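Local coordinates for protein ATP-dependent protease (Xanthomonas campestris pv. campestris, PDB 7CAY) that probably binds protein substrates through a domain like the N-terminal domain of the ATP-dependent Lon protease, at residues Leu8-Leu17 / Ser44-Leu52; Leu167-Leu175 / Leu185-Pro193. One frame throughout, in Å; residues are numbered along the deposited sequence.

Contact 1 (Leu8-Leu17 / Ser44-Leu52); sequences LPLFPLHSVL and SSFGVCLIL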
ATOM      1  N   LEU A   8     -11.911  -2.226  -8.759  1.00 61.77           N
ATOM      2  CA  LEU A   8     -11.578  -1.466  -7.565  1.00 60.71           C
ATOM      3  C   LEU A   8     -11.172  -0.050  -7.958  1.00 61.13           C
ATOM      4  O   LEU A   8     -10.333   0.125  -8.860  1.00 60.97           O
ATOM      5  CB  LEU A   8     -10.446  -2.149  -6.783  1.00 61.48           C
ATOM      6  CG  LEU A   8     -10.088  -1.581  -5.409  1.00 61.23           C
ATOM      7  CD1 LEU A   8     -11.183  -1.883  -4.395  1.00 62.86           C
ATOM      8  CD2 LEU A   8      -8.749  -2.127  -4.936  1.00 61.78           C
ATOM      9  N   PRO A   9     -11.738   0.977  -7.326  1.00 62.20           N
ATOM     10  CA  PRO A   9     -11.297   2.348  -7.607  1.00 61.87           C
ATOM     11  C   PRO A   9      -9.886   2.586  -7.091  1.00 61.53           C
ATOM     12  O   PRO A   9      -9.538   2.193  -5.974  1.00 61.93           O
ATOM     13  CB  PRO A   9     -12.317   3.216  -6.857  1.00 61.00           C
ATOM     14  CG  PRO A   9     -13.480   2.304  -6.579  1.00 62.71           C
ATOM     15  CD  PRO A   9     -12.886   0.944  -6.406  1.00 63.83           C
ATOM     16  N   LEU A  10      -9.073   3.244  -7.911  1.00 60.09           N
ATOM     17  CA  LEU A  10      -7.659   3.442  -7.622  1.00 60.85           C
ATOM     18  C   LEU A  10      -7.378   4.916  -7.366  1.00 63.35           C
ATOM     19  O   LEU A  10      -7.772   5.776  -8.160  1.00 63.79           O
ATOM     20  CB  LEU A  10      -6.791   2.931  -8.774  1.00 59.89           C
ATOM     21  CG  LEU A  10      -7.085   1.509  -9.264  1.00 59.88           C
ATOM     22  CD1 LEU A  10      -6.070   1.085 -10.317  1.00 59.85           C
ATOM     23  CD2 LEU A  10      -7.113   0.525  -8.109  1.00 60.02           C
ATOM     24  N   PHE A  11      -6.692   5.202  -6.257  1.00 60.75           N
ATOM     25  CA  PHE A  11      -6.273   6.552  -5.897  1.00 61.86           C
ATOM     26  C   PHE A  11      -4.798   6.735  -6.206  1.00 64.98           C
ATOM     27  O   PHE A  11      -3.971   5.925  -5.761  1.00 63.66           O
ATOM     28  CB  PHE A  11      -6.532   6.825  -4.418  1.00 63.60           C
ATOM     29  CG  PHE A  11      -7.931   7.287  -4.124  1.00 64.68           C
ATOM     30  CD1 PHE A  11      -9.021   6.588  -4.614  1.00 65.67           C
ATOM     31  CD2 PHE A  11      -8.157   8.417  -3.353  1.00 65.43           C
ATOM     32  CE1 PHE A  11     -10.309   7.009  -4.347  1.00 66.61           C
ATOM     33  CE2 PHE A  11      -9.446   8.841  -3.078  1.00 66.10           C
ATOM     34  CZ  PHE A  11     -10.523   8.136  -3.577  1.00 66.80           C
ATOM     35  N   PRO A  12      -4.435   7.769  -6.956  1.00 64.21           N
ATOM     36  CA  PRO A  12      -3.037   7.929  -7.378  1.00 64.33           C
ATOM     37  C   PRO A  12      -2.175   8.659  -6.359  1.00 64.00           C
ATOM     38  O   PRO A  12      -2.469   9.802  -5.994  1.00 64.44           O
ATOM     39  CB  PRO A  12      -3.170   8.738  -8.671  1.00 65.08           C
ATOM     40  CG  PRO A  12      -4.388   9.585  -8.438  1.00 65.15           C
ATOM     41  CD  PRO A  12      -5.323   8.770  -7.573  1.00 64.77           C
ATOM     42  N   LEU A  13      -1.098   8.018  -5.906  1.00 60.63           N
ATOM     43  CA  LEU A  13      -0.171   8.623  -4.962  1.00 57.84           C
ATOM     44  C   LEU A  13       1.248   8.556  -5.508  1.00 57.11           C
ATOM     45  O   LEU A  13       1.612   7.622  -6.225  1.00 56.06           O
ATOM     46  CB  LEU A  13      -0.221   7.937  -3.588  1.00 57.18           C
ATOM     47  CG  LEU A  13      -1.539   7.926  -2.810  1.00 57.89           C
ATOM     48  CD1 LEU A  13      -1.259   7.637  -1.356  1.00 59.44           C
ATOM     49  CD2 LEU A  13      -2.298   9.232  -2.947  1.00 58.65           C
ATOM     50  N   HIS A  14       2.052   9.558  -5.151  1.00 62.03           N
ATOM     51  CA  HIS A  14       3.454   9.623  -5.549  1.00 60.69           C
ATOM     52  C   HIS A  14       4.356   8.771  -4.670  1.00 55.81           C
ATOM     53  O   HIS A  14       5.576   8.974  -4.661  1.00 54.18           O
ATOM     54  CB  HIS A  14       3.935  11.076  -5.542  1.00 61.99           C
ATOM     55  CG  HIS A  14       3.350  11.908  -6.639  1.00 61.47           C
ATOM     56  ND1 HIS A  14       3.880  11.941  -7.911  1.00 62.03           N
ATOM     57  CD2 HIS A  14       2.277  12.734  -6.658  1.00 61.45           C
ATOM     58  CE1 HIS A  14       3.163  12.756  -8.663  1.00 62.13           C
ATOM     59  NE2 HIS A  14       2.184  13.249  -7.927  1.00 61.79           N
ATOM     60  N   SER A  15       3.776   7.825  -3.938  1.00 56.40           N
ATOM     61  CA  SER A  15       4.524   6.930  -3.071  1.00 54.12           C
ATOM     62  C   SER A  15       3.681   5.687  -2.842  1.00 52.59           C
ATOM     63  O   SER A  15       2.466   5.786  -2.664  1.00 53.86           O
ATOM     64  CB  SER A  15       4.866   7.598  -1.739  1.00 53.64           C
ATOM     65  OG  SER A  15       3.687   8.050  -1.097  1.00 53.19           O
ATOM     66  N   VAL A  16       4.326   4.521  -2.855  1.00 51.26           N
ATOM     67  CA  VAL A  16       3.581   3.288  -2.644  1.00 51.08           C
ATOM     68  C   VAL A  16       3.155   3.197  -1.182  1.00 51.59           C
ATOM     69  O   VAL A  16       3.806   3.741  -0.276  1.00 51.43           O
ATOM     70  CB  VAL A  16       4.408   2.056  -3.060  1.00 52.56           C
ATOM     71  CG1 VAL A  16       5.225   2.361  -4.308  1.00 52.61           C
ATOM     72  CG2 VAL A  16       5.299   1.581  -1.924  1.00 53.46           C
ATOM     73  N   LEU A  17       2.031   2.531  -0.953  1.00 53.77           N
ATOM     74  CA  LEU A  17       1.541   2.255   0.389  1.00 53.77           C
ATOM     75  C   LEU A  17       1.850   0.802   0.724  1.00 55.85           C
ATOM     76  O   LEU A  17       1.330  -0.112   0.077  1.00 55.36           O
ATOM     77  CB  LEU A  17       0.041   2.525   0.494  1.00 51.85           C
ATOM     78  CG  LEU A  17      -0.559   2.229   1.869  1.00 51.54           C
ATOM     79  CD1 LEU A  17       0.142   3.047   2.947  1.00 51.16           C
ATOM     80  CD2 LEU A  17      -2.051   2.505   1.869  1.00 51.05           C
ATOM     81  N   SER A  44     -17.755  -0.767   0.030  1.00 91.98           N
ATOM     82  CA  SER A  44     -16.637  -1.210  -0.790  1.00 86.75           C
ATOM     83  C   SER A  44     -15.445  -0.286  -0.585  1.00 80.76           C
ATOM     84  O   SER A  44     -15.597   0.930  -0.440  1.00 79.08           O
ATOM     85  CB  SER A  44     -17.032  -1.238  -2.267  1.00 86.31           C
ATOM     86  OG  SER A  44     -16.799   0.017  -2.885  1.00 84.34           O
ATOM     87  N   SER A  45     -14.254  -0.870  -0.567  1.00 78.30           N
ATOM     88  CA  SER A  45     -13.037  -0.114  -0.336  1.00 73.63           C
ATOM     89  C   SER A  45     -12.486   0.417  -1.658  1.00 69.91           C
ATOM     90  O   SER A  45     -13.075   0.243  -2.728  1.00 70.79           O
ATOM     91  CB  SER A  45     -12.003  -0.984   0.377  1.00 73.70           C
ATOM     92  OG  SER A  45     -11.664  -2.113  -0.413  1.00 73.96           O
ATOM     93  N   PHE A  46     -11.339   1.084  -1.577  1.00 67.08           N
ATOM     94  CA  PHE A  46     -10.568   1.473  -2.747  1.00 64.51           C
ATOM     95  C   PHE A  46      -9.101   1.153  -2.485  1.00 64.32           C
ATOM     96  O   PHE A  46      -8.733   0.658  -1.414  1.00 64.84           O
ATOM     97  CB  PHE A  46     -10.779   2.954  -3.096  1.00 62.79           C
ATOM     98  CG  PHE A  46     -10.325   3.912  -2.029  1.00 61.89           C
ATOM     99  CD1 PHE A  46     -11.193   4.323  -1.033  1.00 63.02           C
ATOM    100  CD2 PHE A  46      -9.035   4.421  -2.040  1.00 60.51           C
ATOM    101  CE1 PHE A  46     -10.779   5.214  -0.058  1.00 62.76           C
ATOM    102  CE2 PHE A  46      -8.616   5.309  -1.068  1.00 60.66           C
ATOM    103  CZ  PHE A  46      -9.489   5.704  -0.073  1.00 61.65           C
ATOM    104  N   GLY A  47      -8.256   1.432  -3.477  1.00 62.11           N
ATOM    105  CA  GLY A  47      -6.854   1.097  -3.390  1.00 61.95           C
ATOM    106  C   GLY A  47      -5.972   2.287  -3.711  1.00 60.16           C
ATOM    107  O   GLY A  47      -6.406   3.281  -4.291  1.00 58.13           O
ATOM    108  N   VAL A  48      -4.708   2.162  -3.318  1.00 62.25           N
ATOM    109  CA  VAL A  48      -3.691   3.183  -3.549  1.00 59.44           C
ATOM    110  C   VAL A  48      -2.631   2.593  -4.466  1.00 58.91           C
ATOM    111  O   VAL A  48      -2.042   1.549  -4.155  1.00 57.74           O
ATOM    112  CB  VAL A  48      -3.068   3.674  -2.233  1.00 56.69           C
ATOM    113  CG1 VAL A  48      -1.690   4.255  -2.488  1.00 55.15           C
ATOM    114  CG2 VAL A  48      -3.973   4.700  -1.574  1.00 55.89           C
ATOM    115  N   CYS A  49      -2.395   3.255  -5.596  1.00 58.63           N
ATOM    116  CA  CYS A  49      -1.373   2.850  -6.549  1.00 57.81           C
ATOM    117  C   CYS A  49      -0.392   3.991  -6.769  1.00 57.81           C
ATOM    118  O   CYS A  49      -0.794   5.149  -6.912  1.00 57.11           O
ATOM    119  CB  CYS A  49      -1.989   2.442  -7.889  1.00 58.54           C
ATOM    120  SG  CYS A  49      -2.630   0.759  -7.940  1.00 59.96           S
ATOM    121  N   LEU A  50       0.894   3.658  -6.789  1.00 53.23           N
ATOM    122  CA  LEU A  50       1.902   4.616  -7.215  1.00 54.47           C
ATOM    123  C   LEU A  50       1.746   4.898  -8.707  1.00 58.12           C
ATOM    124  O   LEU A  50       1.673   3.969  -9.519  1.00 59.73           O
ATOM    125  CB  LEU A  50       3.297   4.077  -6.912  1.00 53.40           C
ATOM    126  CG  LEU A  50       4.463   4.851  -7.526  1.00 53.17           C
ATOM    127  CD1 LEU A  50       4.716   6.142  -6.764  1.00 53.87           C
ATOM    128  CD2 LEU A  50       5.719   3.996  -7.583  1.00 54.35           C
ATOM    129  N   ILE A  51       1.683   6.183  -9.070  1.00 58.41           N
ATOM    130  CA  ILE A  51       1.521   6.575 -10.470  1.00 62.12           C
ATOM    131  C   ILE A  51       2.879   6.748 -11.135  1.00 66.10           C
ATOM    132  O   ILE A  51       3.927   6.679 -10.482  1.00 66.05           O
ATOM    133  CB  ILE A  51       0.683   7.862 -10.625  1.00 61.96           C
ATOM    134  CG1 ILE A  51       0.769   8.755  -9.378  1.00 61.62           C
ATOM    135  CG2 ILE A  51      -0.758   7.523 -10.968  1.00 61.09           C
ATOM    136  CD1 ILE A  51       2.106   9.449  -9.177  1.00 61.95           C
ATOM    137  N   LEU A  52       2.868   6.965 -12.445  1.00 63.22           N
ATOM    138  CA  LEU A  52       4.095   7.215 -13.186  1.00 67.21           C
ATOM    139  C   LEU A  52       3.762   8.089 -14.389  1.00 70.62           C
ATOM    140  O   LEU A  52       4.198   7.833 -15.513  1.00 72.51           O
ATOM    141  CB  LEU A  52       4.768   5.912 -13.616  1.00 67.89           C
ATOM    142  CG  LEU A  52       4.093   4.580 -13.277  1.00 67.64           C
ATOM    143  CD1 LEU A  52       3.828   3.778 -14.533  1.00 68.65           C
ATOM    144  CD2 LEU A  52       4.932   3.774 -12.293  1.00 68.21           C
TER
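The rings of Phe-11 and Phe-46 stack face to face, their centroids 4.1 Å apart and their planes inclined at 26°. CE2 of Phe-46 sits over the centre of the Phe-11 ring, whereas CE1 of Phe-11 lies off toward the rim of the Phe-46 ring. Phe-46 turns CG between its own N and carbonyl carbon (chi1 62°), which lays its ring back over Phe-11. At the far end the His-14 ring receives on one face the CD1 methyl of Ile-51, a CH-pi contact of 3.6 Å from CD1 to the ring centroid, while CG2 of the same isoleucine packs on CB of Pro-12. Between these ends run two parallel strands, 6-13 and 47-51, neighbours in the mixed sheet of the Lon substrate-binding domain; helix 30-42 lies in the connection between them. Five backbone bonds alternate along the pair, from Gly-47 N to Pro-9 O (2.9 Å) through to Ile-51 N to Leu-13 O (3.2 Å). Phe-11, Leu-13, Val-48 and Leu-50 share one face of the sheet, where Val-48 CG1 lies 3.6 Å from Leu-13 CD1 and the two side chains cross at about a right angle. Tyr-32, Leu-35 and Val-36 of helix 30-42 pack against Phe-11. Leu-10 and Cys-49 lie on the other face, where both touch Phe-93 of strand 83-100. Past the strand, Val-16 CG1 folds back to within 3.7 Å of Leu-50 CB.

Contact 2 (Leu167-Leu175 / Leu185-Pro193); sequences LSEGQRLSL and LEQLLAWMP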
ATOM      1  N   LEU A 167      14.411   3.835   1.456  1.00 62.72           N
ATOM      2  CA  LEU A 167      14.358   3.200   0.151  1.00 62.37           C
ATOM      3  C   LEU A 167      13.707   4.126  -0.867  1.00 62.51           C
ATOM      4  O   LEU A 167      12.844   4.945  -0.533  1.00 61.89           O
ATOM      5  CB  LEU A 167      13.578   1.890   0.223  1.00 62.24           C
ATOM      6  CG  LEU A 167      14.038   0.826   1.220  1.00 63.80           C
ATOM      7  CD1 LEU A 167      13.051  -0.329   1.226  1.00 63.27           C
ATOM      8  CD2 LEU A 167      15.439   0.337   0.889  1.00 65.42           C
ATOM      9  N   SER A 168      14.123   3.982  -2.121  1.00 60.67           N
ATOM     10  CA  SER A 168      13.484   4.723  -3.196  1.00 59.41           C
ATOM     11  C   SER A 168      12.087   4.169  -3.453  1.00 56.81           C
ATOM     12  O   SER A 168      11.785   3.012  -3.154  1.00 57.99           O
ATOM     13  CB  SER A 168      14.315   4.652  -4.478  1.00 59.74           C
ATOM     14  OG  SER A 168      14.134   3.411  -5.138  1.00 59.62           O
ATOM     15  N   GLU A 169      11.226   5.020  -4.018  1.00 55.88           N
ATOM     16  CA  GLU A 169       9.868   4.584  -4.327  1.00 53.93           C
ATOM     17  C   GLU A 169       9.866   3.430  -5.319  1.00 53.98           C
ATOM     18  O   GLU A 169       8.965   2.583  -5.284  1.00 53.73           O
ATOM     19  CB  GLU A 169       9.044   5.755  -4.863  1.00 53.69           C
ATOM     20  CG  GLU A 169       8.528   6.680  -3.779  1.00 54.17           C
ATOM     21  CD  GLU A 169       8.090   5.922  -2.544  1.00 55.14           C
ATOM     22  OE1 GLU A 169       8.775   6.028  -1.506  1.00 56.73           O
ATOM     23  OE2 GLU A 169       7.072   5.202  -2.613  1.00 54.74           O
ATOM     24  N   GLY A 170      10.862   3.375  -6.203  1.00 54.45           N
ATOM     25  CA  GLY A 170      10.992   2.221  -7.075  1.00 54.08           C
ATOM     26  C   GLY A 170      11.307   0.954  -6.305  1.00 53.34           C
ATOM     27  O   GLY A 170      10.712  -0.098  -6.555  1.00 53.46           O
ATOM     28  N   GLN A 171      12.241   1.038  -5.354  1.00 54.69           N
ATOM     29  CA  GLN A 171      12.579  -0.124  -4.539  1.00 54.40           C
ATOM     30  C   GLN A 171      11.385  -0.588  -3.715  1.00 54.01           C
ATOM     31  O   GLN A 171      11.158  -1.793  -3.559  1.00 53.85           O
ATOM     32  CB  GLN A 171      13.766   0.201  -3.632  1.00 55.29           C
ATOM     33  CG  GLN A 171      15.059   0.475  -4.385  1.00 56.31           C
ATOM     34  CD  GLN A 171      16.163   0.982  -3.482  1.00 57.83           C
ATOM     35  OE1 GLN A 171      15.936   1.269  -2.306  1.00 58.44           O
ATOM     36  NE2 GLN A 171      17.368   1.098  -4.027  1.00 58.72           N
ATOM     37  N   ARG A 172      10.604   0.352  -3.182  1.00 51.39           N
ATOM     38  CA  ARG A 172       9.416  -0.031  -2.431  1.00 52.45           C
ATOM     39  C   ARG A 172       8.353  -0.632  -3.341  1.00 49.84           C
ATOM     40  O   ARG A 172       7.582  -1.495  -2.908  1.00 48.99           O
ATOM     41  CB  ARG A 172       8.867   1.179  -1.674  1.00 54.07           C
ATOM     42  CG  ARG A 172       9.934   1.918  -0.889  1.00 57.80           C
ATOM     43  CD  ARG A 172       9.355   2.735   0.250  1.00 61.02           C
ATOM     44  NE  ARG A 172      10.418   3.361   1.030  1.00 65.85           N
ATOM     45  CZ  ARG A 172      10.301   3.725   2.304  1.00 69.46           C
ATOM     46  NH1 ARG A 172       9.165   3.517   2.955  1.00 70.30           N
ATOM     47  NH2 ARG A 172      11.326   4.289   2.930  1.00 71.72           N
ATOM     48  N   LEU A 173       8.305  -0.198  -4.603  1.00 52.65           N
ATOM     49  CA  LEU A 173       7.376  -0.789  -5.559  1.00 52.22           C
ATOM     50  C   LEU A 173       7.781  -2.214  -5.911  1.00 54.00           C
ATOM     51  O   LEU A 173       6.922  -3.087  -6.085  1.00 53.82           O
ATOM     52  CB  LEU A 173       7.307   0.077  -6.820  1.00 51.09           C
ATOM     53  CG  LEU A 173       6.464  -0.442  -7.987  1.00 50.00           C
ATOM     54  CD1 LEU A 173       4.988  -0.484  -7.622  1.00 49.10           C
ATOM     55  CD2 LEU A 173       6.691   0.413  -9.218  1.00 49.20           C
ATOM     56  N   SER A 174       9.087  -2.468  -6.024  1.00 54.11           N
ATOM     57  CA  SER A 174       9.558  -3.815  -6.326  1.00 55.14           C
ATOM     58  C   SER A 174       9.240  -4.777  -5.189  1.00 55.68           C
ATOM     59  O   SER A 174       8.888  -5.937  -5.432  1.00 57.88           O
ATOM     60  CB  SER A 174      11.058  -3.791  -6.614  1.00 56.76           C
ATOM     61  OG  SER A 174      11.548  -5.094  -6.882  1.00 59.79           O
ATOM     62  N   LEU A 175       9.360  -4.316  -3.942  1.00 53.77           N
ATOM     63  CA  LEU A 175       8.962  -5.140  -2.806  1.00 55.53           C
ATOM     64  C   LEU A 175       7.470  -5.443  -2.844  1.00 57.76           C
ATOM     65  O   LEU A 175       7.050  -6.570  -2.559  1.00 60.48           O
ATOM     66  CB  LEU A 175       9.337  -4.445  -1.495  1.00 54.38           C
ATOM     67  CG  LEU A 175      10.835  -4.294  -1.225  1.00 55.04           C
ATOM     68  CD1 LEU A 175      11.099  -3.296  -0.111  1.00 55.25           C
ATOM     69  CD2 LEU A 175      11.459  -5.637  -0.896  1.00 56.16           C
ATOM     70  N   LEU A 185      12.598 -10.250   1.632  1.00 67.41           N
ATOM     71  CA  LEU A 185      13.698  -9.942   2.538  1.00 69.10           C
ATOM     72  C   LEU A 185      15.060 -10.163   1.894  1.00 69.54           C
ATOM     73  O   LEU A 185      16.043  -9.553   2.331  1.00 69.11           O
ATOM     74  CB  LEU A 185      13.576 -10.783   3.810  1.00 71.07           C
ATOM     75  CG  LEU A 185      12.455 -10.378   4.771  1.00 70.46           C
ATOM     76  CD1 LEU A 185      12.140 -11.506   5.740  1.00 72.90           C
ATOM     77  CD2 LEU A 185      12.838  -9.116   5.530  1.00 69.36           C
ATOM     78  N   GLU A 186      15.144 -11.013   0.869  1.00 67.80           N
ATOM     79  CA  GLU A 186      16.428 -11.255   0.220  1.00 69.73           C
ATOM     80  C   GLU A 186      16.860 -10.052  -0.612  1.00 68.44           C
ATOM     81  O   GLU A 186      18.047  -9.706  -0.642  1.00 68.07           O
ATOM     82  CB  GLU A 186      16.355 -12.517  -0.640  1.00 72.07           C
ATOM     83  CG  GLU A 186      17.711 -13.053  -1.083  1.00 74.93           C
ATOM     84  CD  GLU A 186      18.536 -13.595   0.074  1.00 78.53           C
ATOM     85  OE1 GLU A 186      18.158 -14.643   0.643  1.00 80.52           O
ATOM     86  OE2 GLU A 186      19.561 -12.968   0.414  1.00 79.12           O
ATOM     87  N   GLN A 187      15.917  -9.398  -1.292  1.00 67.13           N
ATOM     88  CA  GLN A 187      16.247  -8.182  -2.027  1.00 67.57           C
ATOM     89  C   GLN A 187      16.185  -6.943  -1.147  1.00 65.97           C
ATOM     90  O   GLN A 187      16.878  -5.958  -1.429  1.00 65.68           O
ATOM     91  CB  GLN A 187      15.325  -8.010  -3.239  1.00 66.57           C
ATOM     92  CG  GLN A 187      13.920  -7.534  -2.923  1.00 65.83           C
ATOM     93  CD  GLN A 187      13.160  -7.115  -4.172  1.00 65.38           C
ATOM     94  OE1 GLN A 187      13.746  -6.952  -5.245  1.00 65.81           O
ATOM     95  NE2 GLN A 187      11.848  -6.939  -4.037  1.00 64.46           N
ATOM     96  N   LEU A 188      15.376  -6.970  -0.085  1.00 66.06           N
ATOM     97  CA  LEU A 188      15.452  -5.919   0.924  1.00 67.46           C
ATOM     98  C   LEU A 188      16.818  -5.906   1.592  1.00 73.59           C
ATOM     99  O   LEU A 188      17.272  -4.860   2.069  1.00 74.94           O
ATOM    100  CB  LEU A 188      14.344  -6.111   1.961  1.00 66.10           C
ATOM    101  CG  LEU A 188      14.183  -5.061   3.062  1.00 65.74           C
ATOM    102  CD1 LEU A 188      13.858  -3.701   2.465  1.00 63.37           C
ATOM    103  CD2 LEU A 188      13.104  -5.491   4.046  1.00 66.55           C
ATOM    104  N   LEU A 189      17.490  -7.060   1.625  1.00 70.08           N
ATOM    105  CA  LEU A 189      18.840  -7.135   2.168  1.00 75.16           C
ATOM    106  C   LEU A 189      19.852  -6.458   1.253  1.00 78.77           C
ATOM    107  O   LEU A 189      20.831  -5.878   1.736  1.00 79.41           O
ATOM    108  CB  LEU A 189      19.218  -8.600   2.400  1.00 76.29           C
ATOM    109  CG  LEU A 189      20.636  -8.910   2.878  1.00 77.34           C
ATOM    110  CD1 LEU A 189      20.923  -8.172   4.173  1.00 77.74           C
ATOM    111  CD2 LEU A 189      20.825 -10.406   3.058  1.00 79.25           C
ATOM    112  N   ALA A 190      19.634  -6.516  -0.063  1.00 76.81           N
ATOM    113  CA  ALA A 190      20.557  -5.873  -0.993  1.00 78.04           C
ATOM    114  C   ALA A 190      20.448  -4.355  -0.923  1.00 78.40           C
ATOM    115  O   ALA A 190      21.465  -3.651  -0.954  1.00 80.58           O
ATOM    116  CB  ALA A 190      20.297  -6.363  -2.417  1.00 77.34           C
ATOM    117  N   TRP A 191      19.227  -3.833  -0.826  1.00 80.95           N
ATOM    118  CA  TRP A 191      18.997  -2.395  -0.789  1.00 77.69           C
ATOM    119  C   TRP A 191      19.323  -1.772   0.559  1.00 84.15           C
ATOM    120  O   TRP A 191      19.234  -0.546   0.695  1.00 83.96           O
ATOM    121  CB  TRP A 191      17.545  -2.095  -1.156  1.00 69.01           C
ATOM    122  CG  TRP A 191      17.210  -2.524  -2.537  1.00 63.59           C
ATOM    123  CD1 TRP A 191      18.062  -2.600  -3.600  1.00 63.37           C
ATOM    124  CD2 TRP A 191      15.934  -2.957  -3.013  1.00 59.67           C
ATOM    125  NE1 TRP A 191      17.391  -3.045  -4.713  1.00 61.25           N
ATOM    126  CE2 TRP A 191      16.083  -3.271  -4.378  1.00 58.73           C
ATOM    127  CE3 TRP A 191      14.679  -3.104  -2.418  1.00 57.06           C
ATOM    128  CZ2 TRP A 191      15.025  -3.725  -5.157  1.00 56.56           C
ATOM    129  CZ3 TRP A 191      13.632  -3.555  -3.193  1.00 55.62           C
ATOM    130  CH2 TRP A 191      13.810  -3.861  -4.548  1.00 55.28           C
ATOM    131  N   MET A 192      19.686  -2.573   1.546  1.00 80.91           N
ATOM    132  CA  MET A 192      20.035  -2.038   2.851  1.00 86.52           C
ATOM    133  C   MET A 192      21.313  -1.216   2.743  1.00 91.77           C
ATOM    134  O   MET A 192      22.278  -1.661   2.110  1.00 91.85           O
ATOM    135  CB  MET A 192      20.210  -3.176   3.851  1.00 86.84           C
ATOM    136  CG  MET A 192      20.151  -2.748   5.302  1.00 86.65           C
ATOM    137  SD  MET A 192      19.436  -4.050   6.311  1.00 86.81           S
ATOM    138  CE  MET A 192      17.945  -4.399   5.380  1.00 83.32           C
ATOM    139  N   PRO A 193      21.362  -0.010   3.331  1.00 90.64           N
ATOM    140  CA  PRO A 193      22.560   0.833   3.273  1.00 93.16           C
ATOM    141  C   PRO A 193      23.766   0.170   3.928  1.00 96.63           C
ATOM    142  O   PRO A 193      24.876   0.217   3.399  1.00 98.29           O
ATOM    143  CB  PRO A 193      22.141   2.092   4.043  1.00 93.08           C
ATOM    144  CG  PRO A 193      21.009   1.650   4.913  1.00 92.04           C
ATOM    145  CD  PRO A 193      20.281   0.620   4.107  1.00 89.96           C
ATOM    146  OXT PRO A 193      23.655  -0.439   4.994  1.00 97.89           O
TER
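With CG anti to the carbonyl carbon (chi1 -65°) and the chain extended beyond it, Gln-171 lays its length along the indole of Trp-191, whose own chi1 of -62° swings the ring toward helix 169-177. CB of Gln-171 stands over the six-membered ring, 3.8 Å from its centroid, in a CH-pi contact. Further out, the carboxamide is stacked on the indole with the planes 2° apart, CD lying 3.8 Å from Trp-191 CG. The opposite face of the indole is met by the backbone oxygen of Gln-187, and its edge by Ser-174 and by Leu-175 CG, the latter 3.5 Å from Trp-191 CZ3. The two short helical segments run nearly antiparallel, their axes still 10.6 Å apart at closest approach, so side chains bridge the gap within the helical part of this Lon N-terminal-type domain. Ser-168 and Gln-171 form a capping box: OG of Ser-168 accepts from Gln-171 N, and N-H of Ser-168 approaches Gln-171 OE1 from above the carboxamide plane, which would help to restrain the amide. Deeper down, CD1 of Leu-188 meets CD1 of Leu-167 (3.7 Å) and CD1 of Leu-175 (3.8 Å), the three methyls forming a triangle; Ala-162 and Leu-161 of helix 154-164 pack against Leu-175 and Leu-188, respectively. Beside the indole, the Gln-187 amide makes two weak bonds, NE2 to Ser-174 O and OE1 from Ser-174 OG.

In the fold
Contact 1 lies nearer the centre of the chain, about 8 Å between centres, with about half its touching residues buried; contact 2 is more peripheral, at about 15 Å, with three of seven buried. The first joins neighbouring strands through regular backbone hydrogen bonds, with side chains packing on both faces of the sheet. The second joins helices whose backbones make no hydrogen bonds to each other; it relies on an indole stacked with a glutamine, on leucines and on two weak hydrogen bonds. They share no segment, yet they touch: Glu-169 OE2 probably accepts a hydrogen bond from Val-16 N, and Val-16 packs on Arg-172. The beginning of helix 169-177 thus meets the loop after strand 6-13.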